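Local coordinates for protein putative DNA helicase (Lactobacillus plantarum, PDB 3DMN) that probably takes part, through its UvrD-like C-terminal domain, in ATP-driven unwinding of DNA, at residues Arg61-Ile67 against Phe115-Trp121; Pro35-Pro41 against Leu148-Gly154; Thr15-Val20 against Arg134-Tyr138; Ala110-Asp116 against Arg143-Glu147. One frame throughout, in Å; residues are numbered along the deposited sequence.

Interaction 1: residues Arg61-Ile67 against Phe115-Trp121; sequences RDTTAII and FDAVIVW. With FMT (formic acid), chain P; ACT (acetate ion), chain K.
Ala65 sets its methyl squarely over one face of the Phe115 ring, CB lying 3.5 Å from the ring centroid and 11° off the normal; the small methyl lets strand and ring come this close. Beside it, Ile67 CD1 approaches Phe115 CE2 obliquely and also touches Val118 CG1 at 3.8 Å. A serine in place of Phe115 would take away the ring and is likely to open a gap against Ala65 and the end of Ile67. Strands 64-67 and 118-121 are neighbours in the parallel sheet of this helicase domain, a P-loop NTPase relative. Ala65 and Ile67 each donate through N and accept through O, whereas Ile66 turns its own backbone bonds to strand 102-106. On the face that carries Thr64, Ile66 and Ile119, Ile66 CG2 packs on Trp121 CB at 3.9 Å, and Trp121 NE1 gives a nearly straight bond to an acetate oxygen. Asp116 closes the start of the pair. With CG anti to its N (chi1 -172°), its CB lies 3.2 Å from Thr63 O, CG stands 3.9 Å from Thr63 N, and OD2 beyond it takes Thr63 N at 3.0 Å on its anti lone pair. OD1 binds His146 and a water. That water also reaches Asp62 OD1, which stands 3.5 Å from Asp116 OD2, and probably eases the repulsion between these two acids, whose carboxylates are turned almost perpendicular.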
# COMPACT_ATOMS: atom_id res chain seq x y z
N ARG A 61 -10.03 13.36 -3.79
CA ARG A 61 -9.38 14.34 -2.92
C ARG A 61 -8.68 13.69 -1.74
O ARG A 61 -8.61 14.28 -0.65
CB ARG A 61 -10.37 15.44 -2.46
CG ARG A 61 -11.12 16.13 -3.59
CD ARG A 61 -12.09 17.15 -3.03
NE ARG A 61 -13.27 16.49 -2.46
CZ ARG A 61 -14.51 16.64 -2.92
NH1 ARG A 61 -14.77 17.46 -3.94
NH2 ARG A 61 -15.51 16.00 -2.33
N ASP A 62 -8.16 12.49 -1.97
CA ASP A 62 -7.35 11.79 -0.97
C ASP A 62 -5.93 12.30 -1.02
O ASP A 62 -5.49 12.82 -2.06
CB ASP A 62 -7.29 10.28 -1.26
CG ASP A 62 -8.63 9.61 -1.15
OD1 ASP A 62 -9.53 10.16 -0.46
OD2 ASP A 62 -8.76 8.53 -1.78
N THR A 63 -5.22 12.13 0.10
CA THR A 63 -3.78 12.29 0.12
C THR A 63 -3.20 10.89 0.31
O THR A 63 -3.47 10.24 1.32
CB THR A 63 -3.34 13.13 1.29
OG1 THR A 63 -3.94 14.44 1.18
CG2 THR A 63 -1.81 13.27 1.29
N THR A 64 -2.43 10.45 -0.68
CA THR A 64 -1.89 9.10 -0.74
C THR A 64 -0.40 8.97 -0.39
O THR A 64 0.42 9.78 -0.89
CB THR A 64 -2.15 8.50 -2.15
OG1 THR A 64 -3.54 8.68 -2.51
CG2 THR A 64 -1.73 7.05 -2.17
N ALA A 65 -0.04 7.97 0.42
CA ALA A 65 1.36 7.51 0.56
C ALA A 65 1.51 6.13 -0.04
O ALA A 65 0.63 5.29 0.13
CB ALA A 65 1.79 7.47 1.98
N ILE A 66 2.61 5.90 -0.75
CA ILE A 66 2.92 4.56 -1.23
C ILE A 66 3.98 3.98 -0.30
O ILE A 66 5.02 4.63 -0.06
CB ILE A 66 3.54 4.61 -2.61
CG1 ILE A 66 2.59 5.35 -3.56
CG2 ILE A 66 3.88 3.18 -3.05
CD1 ILE A 66 3.23 5.61 -4.96
N ILE A 67 3.66 2.84 0.31
CA ILE A 67 4.63 2.19 1.23
C ILE A 67 5.24 0.96 0.58
O ILE A 67 4.51 0.02 0.20
CB ILE A 67 3.97 1.79 2.58
CG1 ILE A 67 3.26 3.02 3.16
CG2 ILE A 67 5.03 1.23 3.53
CD1 ILE A 67 2.52 2.81 4.51
N PHE A 115 -1.89 7.74 7.18
CA PHE A 115 -2.15 8.41 5.94
C PHE A 115 -3.62 8.22 5.57
O PHE A 115 -4.21 7.19 5.88
CB PHE A 115 -1.28 7.79 4.84
CG PHE A 115 0.20 7.83 5.16
CD1 PHE A 115 0.90 9.02 5.03
CD2 PHE A 115 0.87 6.68 5.58
CE1 PHE A 115 2.27 9.06 5.32
CE2 PHE A 115 2.24 6.71 5.87
CZ PHE A 115 2.93 7.89 5.73
N ASP A 116 -4.20 9.22 4.90
CA ASP A 116 -5.55 9.11 4.37
C ASP A 116 -5.69 7.87 3.49
O ASP A 116 -6.57 7.04 3.70
CB ASP A 116 -5.77 10.37 3.54
CG ASP A 116 -7.17 10.53 3.06
OD1 ASP A 116 -8.10 9.96 3.69
OD2 ASP A 116 -7.34 11.28 2.06
N ALA A 117 -4.81 7.76 2.50
CA ALA A 117 -4.82 6.62 1.57
C ALA A 117 -3.41 6.05 1.51
O ALA A 117 -2.41 6.79 1.55
CB ALA A 117 -5.24 7.10 0.20
N VAL A 118 -3.35 4.73 1.42
CA VAL A 118 -2.07 4.05 1.28
C VAL A 118 -2.16 3.15 0.06
O VAL A 118 -3.16 2.47 -0.14
CB VAL A 118 -1.75 3.16 2.53
CG1 VAL A 118 -0.55 2.24 2.26
CG2 VAL A 118 -1.45 4.09 3.75
N ILE A 119 -1.08 3.14 -0.71
CA ILE A 119 -0.91 2.08 -1.73
C ILE A 119 0.27 1.22 -1.28
O ILE A 119 1.37 1.74 -1.13
CB ILE A 119 -0.62 2.69 -3.09
CG1 ILE A 119 -1.80 3.54 -3.56
CG2 ILE A 119 -0.25 1.58 -4.15
CD1 ILE A 119 -1.45 4.45 -4.81
N VAL A 120 0.02 -0.07 -1.00
CA VAL A 120 1.09 -0.99 -0.62
C VAL A 120 1.75 -1.49 -1.89
O VAL A 120 1.14 -2.18 -2.70
CB VAL A 120 0.55 -2.19 0.21
CG1 VAL A 120 1.69 -3.07 0.65
CG2 VAL A 120 -0.22 -1.66 1.41
N TRP A 121 3.05 -1.18 -2.02
CA TRP A 121 3.74 -1.56 -3.26
C TRP A 121 4.29 -2.99 -3.18
O TRP A 121 5.16 -3.34 -2.34
CB TRP A 121 4.87 -0.56 -3.61
CG TRP A 121 5.72 -1.04 -4.72
CD1 TRP A 121 7.06 -1.38 -4.65
CD2 TRP A 121 5.30 -1.33 -6.05
NE1 TRP A 121 7.51 -1.82 -5.90
CE2 TRP A 121 6.44 -1.82 -6.76
CE3 TRP A 121 4.08 -1.20 -6.74
CZ2 TRP A 121 6.37 -2.17 -8.11
CZ3 TRP A 121 4.02 -1.58 -8.09
CH2 TRP A 121 5.16 -2.06 -8.74
C FMT P . -1.32 12.32 -3.18
O1 FMT P . -1.40 12.71 -2.02
O2 FMT P . -0.32 11.78 -3.67
C ACT K . 9.83 -4.05 -6.39
O ACT K . 10.14 -2.79 -6.47
OXT ACT K . 9.30 -4.54 -5.34
CH3 ACT K . 10.05 -4.99 -7.53
O HOH W 1 -10.43 10.74 2.62
O HOH W 2 5.16 -3.02 0.36

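Interaction 2: residues Pro35-Pro41 against Leu148-Gly154; sequences PNVVVTP and LTLVAVG
Val37 and Leu150 meet on one face of the paired strands, Val37 CG2 lying 4.2 Å from Leu150 CB. Val39 repeats this on the small Ala152, CG2 to CB at 4.2 Å, making this face apolar. Val38 and Val151 stand paired in register on the other, mixed face, between polar side chains. Branched valines suit this extended backbone. Between the strands runs a regular set of parallel hydrogen bonds: Asn36, Val38 and Thr40 use both N and O, and the partners opposite are Leu148, Leu150, Ala152 and Gly154. Toward the ends the side chains become polar. Asn36 holds CG between its backbone N and carbonyl carbon (chi1 67°), which brings ND2 to Thr149 OG1 at 2.8 Å, a bond tilted 19° from the amide plane; the same nitrogen bonds weakly to Leu148 O. At the far end Thr40 OG1 donates to Ala152 O over 3.1 Å from above the carbonyl plane, adding a second donor to the one from Thr40 N. Gly154 closes the pair at backbone angles where a CB would press on the preceding carbonyl. Helix 43-59 covers Val38, Thr40 and Val151, Phe14 of helix 9-16 covers Pro35, Leu148 and Leu150, strand 118-121 flanks 148-153, and Thr169 and Asn171 bond to the backbone of Pro35 and Val37 on the side away from 148-153.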
# COMPACT_ATOMS: atom_id res chain seq x y z
N PRO A 35 -10.87 -2.37 0.98
CA PRO A 35 -9.51 -2.36 0.35
C PRO A 35 -9.55 -3.02 -1.00
O PRO A 35 -10.30 -3.98 -1.22
CB PRO A 35 -8.65 -3.16 1.32
CG PRO A 35 -9.36 -2.92 2.69
CD PRO A 35 -10.84 -2.91 2.35
N ASN A 36 -8.81 -2.45 -1.94
CA ASN A 36 -8.74 -3.05 -3.29
C ASN A 36 -7.39 -3.65 -3.54
O ASN A 36 -6.37 -2.98 -3.37
CB ASN A 36 -9.20 -2.09 -4.42
CG ASN A 36 -8.28 -0.90 -4.62
OD1 ASN A 36 -7.85 -0.63 -5.77
ND2 ASN A 36 -8.01 -0.16 -3.57
N VAL A 37 -7.40 -4.92 -3.93
CA VAL A 37 -6.17 -5.65 -4.24
C VAL A 37 -6.11 -5.83 -5.76
O VAL A 37 -7.11 -6.21 -6.40
CB VAL A 37 -6.20 -7.03 -3.54
CG1 VAL A 37 -4.97 -7.88 -3.93
CG2 VAL A 37 -6.26 -6.82 -2.01
N VAL A 38 -4.94 -5.55 -6.33
CA VAL A 38 -4.78 -5.73 -7.78
C VAL A 38 -3.53 -6.52 -7.99
O VAL A 38 -2.46 -6.12 -7.54
CB VAL A 38 -4.70 -4.40 -8.54
CG1 VAL A 38 -4.69 -4.66 -10.04
CG2 VAL A 38 -5.89 -3.53 -8.18
N VAL A 39 -3.68 -7.65 -8.69
CA VAL A 39 -2.53 -8.51 -9.00
C VAL A 39 -2.18 -8.30 -10.46
O VAL A 39 -3.06 -8.39 -11.32
CB VAL A 39 -2.83 -9.99 -8.71
CG1 VAL A 39 -1.65 -10.89 -9.17
CG2 VAL A 39 -3.12 -10.17 -7.20
N THR A 40 -0.92 -7.99 -10.72
CA THR A 40 -0.47 -7.59 -12.06
C THR A 40 0.63 -8.53 -12.53
O THR A 40 1.30 -9.14 -11.72
CB THR A 40 0.07 -6.15 -12.03
OG1 THR A 40 1.27 -6.09 -11.24
CG2 THR A 40 -0.99 -5.16 -11.45
N PRO A 41 0.79 -8.69 -13.86
CA PRO A 41 1.73 -9.70 -14.36
C PRO A 41 3.19 -9.36 -14.32
O PRO A 41 4.01 -10.27 -14.46
CB PRO A 41 1.30 -9.88 -15.84
CG PRO A 41 0.71 -8.47 -16.19
CD PRO A 41 -0.03 -8.10 -14.93
N LEU A 148 -7.30 1.97 1.19
CA LEU A 148 -6.16 1.04 1.17
C LEU A 148 -6.18 0.25 -0.13
O LEU A 148 -7.19 -0.38 -0.47
CB LEU A 148 -6.25 0.11 2.38
CG LEU A 148 -5.25 -1.05 2.41
CD1 LEU A 148 -3.80 -0.52 2.50
CD2 LEU A 148 -5.58 -2.08 3.56
N THR A 149 -5.05 0.27 -0.81
CA THR A 149 -4.89 -0.42 -2.11
C THR A 149 -3.64 -1.25 -1.96
O THR A 149 -2.66 -0.81 -1.43
CB THR A 149 -4.65 0.58 -3.27
OG1 THR A 149 -5.77 1.44 -3.40
CG2 THR A 149 -4.46 -0.19 -4.60
N LEU A 150 -3.70 -2.50 -2.44
CA LEU A 150 -2.50 -3.37 -2.50
C LEU A 150 -2.28 -3.73 -3.94
O LEU A 150 -3.18 -4.24 -4.61
CB LEU A 150 -2.65 -4.66 -1.67
CG LEU A 150 -2.63 -4.50 -0.15
CD1 LEU A 150 -3.93 -3.95 0.35
CD2 LEU A 150 -2.43 -5.91 0.46
N VAL A 151 -1.04 -3.52 -4.39
CA VAL A 151 -0.63 -3.93 -5.75
C VAL A 151 0.39 -5.02 -5.63
O VAL A 151 1.36 -4.85 -4.92
CB VAL A 151 -0.06 -2.73 -6.59
CG1 VAL A 151 0.42 -3.20 -7.97
CG2 VAL A 151 -1.11 -1.62 -6.74
N ALA A 152 0.19 -6.14 -6.34
CA ALA A 152 1.16 -7.25 -6.26
C ALA A 152 1.61 -7.54 -7.66
O ALA A 152 0.80 -7.54 -8.57
CB ALA A 152 0.48 -8.52 -5.67
N VAL A 153 2.90 -7.81 -7.82
CA VAL A 153 3.47 -8.20 -9.13
C VAL A 153 3.71 -9.70 -9.07
O VAL A 153 4.53 -10.21 -8.25
CB VAL A 153 4.79 -7.48 -9.39
CG1 VAL A 153 5.38 -7.99 -10.72
CG2 VAL A 153 4.52 -5.97 -9.47
N GLY A 154 3.00 -10.43 -9.91
CA GLY A 154 3.13 -11.88 -10.01
C GLY A 154 1.96 -12.54 -9.35
O GLY A 154 0.90 -12.73 -9.95

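Interaction 3: residues Thr15-Val20 against Arg134-Tyr138; sequences TKEILV and RQLLY. With ACT (acetate ion), chain D.
Ile18 and Leu19, in a type I turn running from Lys16 to Leu19, pass alongside the first turn of helix 134-141, with CA atoms 5.7 Å (Ile18 to Tyr138) and 5.9 Å (Leu19 to Arg134) apart. Leu19 sets its CD1 methyl over the centre of the Tyr138 ring, 3.6 Å from the centroid and only 2° off the normal, a CH-pi contact, while CD2 slides back to Tyr138 CB. The ring leaves its helix with CG anti to the backbone N (chi1 169°), and this turns its CD1 edge to Thr15 O, 3.1 Å away. Ile18 points toward the helix and sets CG2 4.2 Å from Leu137 CD2, a buried place that suits its branched hydrocarbon. Helix 134-141 and the Ser-Arg-Ala after it together resemble motif VI of UvrD-type helicases, so the contact probably packs the end of helix 9-16 on the helical part of that motif. Arg134 carries the polar part. Its chain, extended from CG to NE, runs beside the Ile18 carbonyl, and NH1 donates to Ile18 O at 2.8 Å in the guanidinium plane. Val20 CG1 lies over one face of the group, 3.6 Å from NE, and Val20 N holds an acetate near Arg134 CD. Beyond the two segments NE forms a salt bridge with Glu131 and NH1 also meets Leu159 O. A methionine in place of Arg134 would probably leave the Ile18 and Leu159 carbonyls without their donor, and Glu131 without its opposite charge.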
# COMPACT_ATOMS: atom_id res chain seq x y z
N THR A 15 -7.31 -5.74 7.77
CA THR A 15 -5.99 -5.86 8.36
C THR A 15 -5.91 -6.83 9.53
O THR A 15 -4.90 -7.52 9.69
CB THR A 15 -5.41 -4.49 8.75
OG1 THR A 15 -6.23 -3.90 9.78
CG2 THR A 15 -5.33 -3.57 7.55
N LYS A 16 -6.97 -6.91 10.35
CA LYS A 16 -6.91 -7.78 11.52
C LYS A 16 -6.64 -9.24 11.09
O LYS A 16 -6.01 -9.99 11.81
CB LYS A 16 -8.19 -7.67 12.36
CG LYS A 16 -9.39 -8.36 11.75
CD LYS A 16 -10.67 -8.00 12.44
CE LYS A 16 -11.82 -8.66 11.69
NZ LYS A 16 -13.08 -8.29 12.53
N GLU A 17 -7.11 -9.62 9.91
CA GLU A 17 -7.05 -11.02 9.49
C GLU A 17 -5.68 -11.37 8.92
O GLU A 17 -5.42 -12.53 8.59
CB GLU A 17 -8.15 -11.31 8.47
CG GLU A 17 -9.55 -11.11 9.09
CD GLU A 17 -10.63 -11.98 8.48
OE1 GLU A 17 -10.45 -12.57 7.41
OE2 GLU A 17 -11.75 -12.00 9.05
N ILE A 18 -4.82 -10.35 8.79
CA ILE A 18 -3.42 -10.61 8.35
C ILE A 18 -2.63 -11.32 9.46
O ILE A 18 -1.70 -12.11 9.20
CB ILE A 18 -2.71 -9.33 7.92
CG1 ILE A 18 -3.45 -8.72 6.74
CG2 ILE A 18 -1.22 -9.62 7.50
CD1 ILE A 18 -2.99 -7.33 6.30
N LEU A 19 -2.99 -11.00 10.70
CA LEU A 19 -2.32 -11.60 11.87
C LEU A 19 -2.91 -12.97 12.19
O LEU A 19 -4.10 -13.18 12.01
CB LEU A 19 -2.48 -10.71 13.10
CG LEU A 19 -1.87 -9.32 12.91
CD1 LEU A 19 -2.04 -8.45 14.16
CD2 LEU A 19 -0.37 -9.41 12.56
N VAL A 20 -2.08 -13.88 12.64
CA VAL A 20 -2.55 -15.15 13.21
C VAL A 20 -2.29 -15.02 14.73
O VAL A 20 -1.15 -15.11 15.17
CB VAL A 20 -1.88 -16.37 12.52
CG1 VAL A 20 -2.18 -16.33 11.04
CG2 VAL A 20 -0.39 -16.35 12.68
N ARG A 134 4.08 -11.46 8.67
CA ARG A 134 2.68 -11.01 8.87
C ARG A 134 2.64 -9.69 9.63
O ARG A 134 1.83 -8.78 9.31
CB ARG A 134 1.89 -12.07 9.64
CG ARG A 134 1.52 -13.26 8.76
CD ARG A 134 0.67 -14.25 9.52
NE ARG A 134 0.40 -15.38 8.64
CZ ARG A 134 -0.50 -15.39 7.66
NH1 ARG A 134 -1.30 -14.32 7.47
NH2 ARG A 134 -0.58 -16.46 6.87
N GLN A 135 3.50 -9.56 10.65
CA GLN A 135 3.46 -8.34 11.50
C GLN A 135 3.76 -7.12 10.62
O GLN A 135 3.09 -6.09 10.70
CB GLN A 135 4.47 -8.45 12.63
CG GLN A 135 4.51 -7.22 13.49
CD GLN A 135 3.17 -6.98 14.16
OE1 GLN A 135 2.52 -7.91 14.63
NE2 GLN A 135 2.75 -5.72 14.22
N LEU A 136 4.79 -7.25 9.78
CA LEU A 136 5.14 -6.16 8.85
C LEU A 136 3.99 -5.79 7.91
O LEU A 136 3.63 -4.62 7.79
CB LEU A 136 6.39 -6.56 8.05
CG LEU A 136 6.77 -5.55 6.97
CD1 LEU A 136 7.25 -4.26 7.59
CD2 LEU A 136 7.87 -6.14 6.07
N LEU A 137 3.42 -6.79 7.23
CA LEU A 137 2.37 -6.50 6.28
C LEU A 137 1.16 -5.89 6.98
O LEU A 137 0.58 -4.93 6.49
CB LEU A 137 1.97 -7.78 5.52
CG LEU A 137 0.94 -7.60 4.42
CD1 LEU A 137 1.44 -6.62 3.35
CD2 LEU A 137 0.64 -8.98 3.82
N TYR A 138 0.83 -6.43 8.16
CA TYR A 138 -0.25 -5.86 8.97
C TYR A 138 0.04 -4.38 9.30
O TYR A 138 -0.82 -3.50 9.13
CB TYR A 138 -0.32 -6.65 10.27
CG TYR A 138 -1.20 -5.99 11.30
CD1 TYR A 138 -2.58 -6.08 11.20
CD2 TYR A 138 -0.65 -5.28 12.35
CE1 TYR A 138 -3.41 -5.48 12.18
CE2 TYR A 138 -1.44 -4.68 13.31
CZ TYR A 138 -2.81 -4.77 13.21
OH TYR A 138 -3.57 -4.15 14.20
C ACT D . 1.07 -12.61 13.69
O ACT D . 0.82 -13.34 12.70
OXT ACT D . 0.17 -12.42 14.54
CH3 ACT D . 2.37 -11.97 13.91

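Interaction 4: residues Ala110-Asp116 against Arg143-Glu147; sequences AKGLEFD and RAMHE. With ACT (acetate ion), chain G.
Phe115 and Arg143 begin the close part of the contact: Phe115 N donates to Arg143 O at 2.9 Å and Phe115 O takes Met145 N at 2.8 Å, giving a single parallel bridge between Phe115 and Ala144. One residue on, Asp116 O accepts from both His146 N and Glu147 N, so the backbones stay close. The exposed His146 side chain donates from ND1 to Asp116 OD1 at 2.6 Å, on the anti side of the carboxylate. Arg143 bends at chi2 (-89°); Ala110 O lies over the centre of one guanidinium face, 3.0 Å from CZ, and NH1 bonds to a lone pair of Leu113 O at 3.1 Å. The NE/NH2 edge holds acetate, NE to OXT at 3.0 Å. By contrast the Lys111-Gly112 tip is loose: a water joins Gly112 N and Arg143 NH2, and the positive phi of Gly112 in a type II turn suits glycine. The sequences resemble helicase motifs V and VI; the motif VI arginine, matching Arg143, contacts nucleotide phosphate in relatives, a role Arg143 probably shares, consistent with the bound acetate. Phe115 also touches Ile103 of strand 102-106, and the two segments run on into neighbouring strands 118-121 and 147-153.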
# COMPACT_ATOMS: atom_id res chain seq x y z
N ALA A 110 7.77 4.57 8.14
CA ALA A 110 6.37 4.92 8.28
C ALA A 110 5.98 4.95 9.76
O ALA A 110 4.83 5.21 10.12
CB ALA A 110 5.51 3.97 7.46
N LYS A 111 6.97 4.68 10.63
CA LYS A 111 6.75 4.54 12.07
C LYS A 111 6.08 5.78 12.63
O LYS A 111 6.57 6.90 12.44
CB LYS A 111 8.11 4.32 12.77
CG LYS A 111 8.05 4.19 14.30
CD LYS A 111 9.47 4.22 14.88
CE LYS A 111 9.45 3.96 16.39
NZ LYS A 111 10.38 4.90 17.10
N GLY A 112 4.96 5.57 13.32
CA GLY A 112 4.21 6.65 13.96
C GLY A 112 3.43 7.49 12.99
O GLY A 112 3.03 8.62 13.33
N LEU A 113 3.21 6.97 11.77
CA LEU A 113 2.53 7.76 10.73
C LEU A 113 1.19 7.14 10.37
O LEU A 113 1.03 5.94 10.42
CB LEU A 113 3.39 7.88 9.47
CG LEU A 113 4.77 8.57 9.64
CD1 LEU A 113 5.45 8.73 8.28
CD2 LEU A 113 4.66 9.88 10.38
N GLU A 114 0.24 7.99 10.02
CA GLU A 114 -1.03 7.51 9.46
C GLU A 114 -1.27 8.35 8.20
O GLU A 114 -0.87 9.53 8.16
CB GLU A 114 -2.20 7.67 10.46
CG GLU A 114 -2.34 9.06 11.09
CD GLU A 114 -2.93 10.15 10.14
OE1 GLU A 114 -2.58 11.33 10.33
OE2 GLU A 114 -3.69 9.82 9.21
N PHE A 115 -1.89 7.74 7.18
CA PHE A 115 -2.15 8.41 5.94
C PHE A 115 -3.62 8.22 5.57
O PHE A 115 -4.21 7.19 5.88
CB PHE A 115 -1.28 7.79 4.84
CG PHE A 115 0.20 7.83 5.16
CD1 PHE A 115 0.90 9.02 5.03
CD2 PHE A 115 0.87 6.68 5.58
CE1 PHE A 115 2.27 9.06 5.32
CE2 PHE A 115 2.24 6.71 5.87
CZ PHE A 115 2.93 7.89 5.73
N ASP A 116 -4.20 9.22 4.90
CA ASP A 116 -5.55 9.11 4.37
C ASP A 116 -5.69 7.87 3.49
O ASP A 116 -6.57 7.04 3.70
CB ASP A 116 -5.77 10.37 3.54
CG ASP A 116 -7.17 10.53 3.06
OD1 ASP A 116 -8.10 9.96 3.69
OD2 ASP A 116 -7.34 11.28 2.06
N ARG A 143 -1.51 1.50 8.36
CA ARG A 143 -1.20 2.93 8.26
C ARG A 143 -2.31 3.68 7.52
O ARG A 143 -2.36 4.90 7.59
CB ARG A 143 0.10 3.17 7.52
CG ARG A 143 1.29 2.43 8.11
CD ARG A 143 1.95 3.23 9.15
NE ARG A 143 3.03 2.51 9.81
CZ ARG A 143 3.37 2.73 11.07
NH1 ARG A 143 2.71 3.65 11.78
NH2 ARG A 143 4.36 2.03 11.63
N ALA A 144 -3.15 2.94 6.77
CA ALA A 144 -4.24 3.59 6.00
C ALA A 144 -5.42 3.89 6.87
O ALA A 144 -5.96 2.98 7.55
CB ALA A 144 -4.73 2.65 4.84
N MSE A 145 -5.87 5.13 6.79
CA MSE A 145 -7.02 5.55 7.59
C MSE A 145 -8.30 5.34 6.80
O MSE A 145 -9.30 4.84 7.37
CB MSE A 145 -6.87 7.00 8.06
CG MSE A 145 -5.74 7.20 9.02
SE MSE A 145 -5.91 6.15 10.70
CE MSE A 145 -4.60 4.70 10.36
N HIS A 146 -8.31 5.70 5.52
CA HIS A 146 -9.57 5.82 4.77
C HIS A 146 -9.62 4.97 3.49
O HIS A 146 -10.65 4.40 3.16
CB HIS A 146 -9.90 7.30 4.51
CG HIS A 146 -9.94 8.13 5.77
ND1 HIS A 146 -9.18 9.29 5.95
CD2 HIS A 146 -10.58 7.93 6.94
CE1 HIS A 146 -9.39 9.76 7.16
NE2 HIS A 146 -10.24 8.97 7.79
N GLU A 147 -8.49 4.86 2.78
CA GLU A 147 -8.41 4.08 1.53
C GLU A 147 -7.14 3.23 1.55
O GLU A 147 -6.09 3.71 1.90
CB GLU A 147 -8.36 5.03 0.34
CG GLU A 147 -8.72 4.36 -0.99
CD GLU A 147 -10.24 4.17 -1.17
OE1 GLU A 147 -11.02 4.86 -0.45
OE2 GLU A 147 -10.66 3.37 -2.04
C ACT G . 5.35 0.12 8.82
O ACT G . 5.59 0.71 9.90
OXT ACT G . 4.57 0.67 8.06
CH3 ACT G . 5.97 -1.19 8.51
O HOH W 3 4.48 3.00 14.52

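Overall arrangement
Interactions 1 and 2 build adjacent parts of one parallel sheet, their centres 13 Å apart, and strands 118-121 and 147-153 join them: Val120 N lies 2.8 Å from Thr149 O, a probable hydrogen bond. Interaction 4 leads into both strands and, with its centre 8 Å from that of interaction 1, shares Phe115 and Asp116 with it; Ile67 CD1 also touches CG of Arg143, the arginine that holds the acetate, at 3.8 Å. Interaction 3 is farther out, about 18 Å from interaction 1 and 15 Å from interaction 4 (centres), yet touches interaction 2 through Leu148 CD2 and Thr15 CG2 at 4.3 Å. The acetate at Arg143 probably marks an anion-binding pocket near the nucleotide site expected for this family.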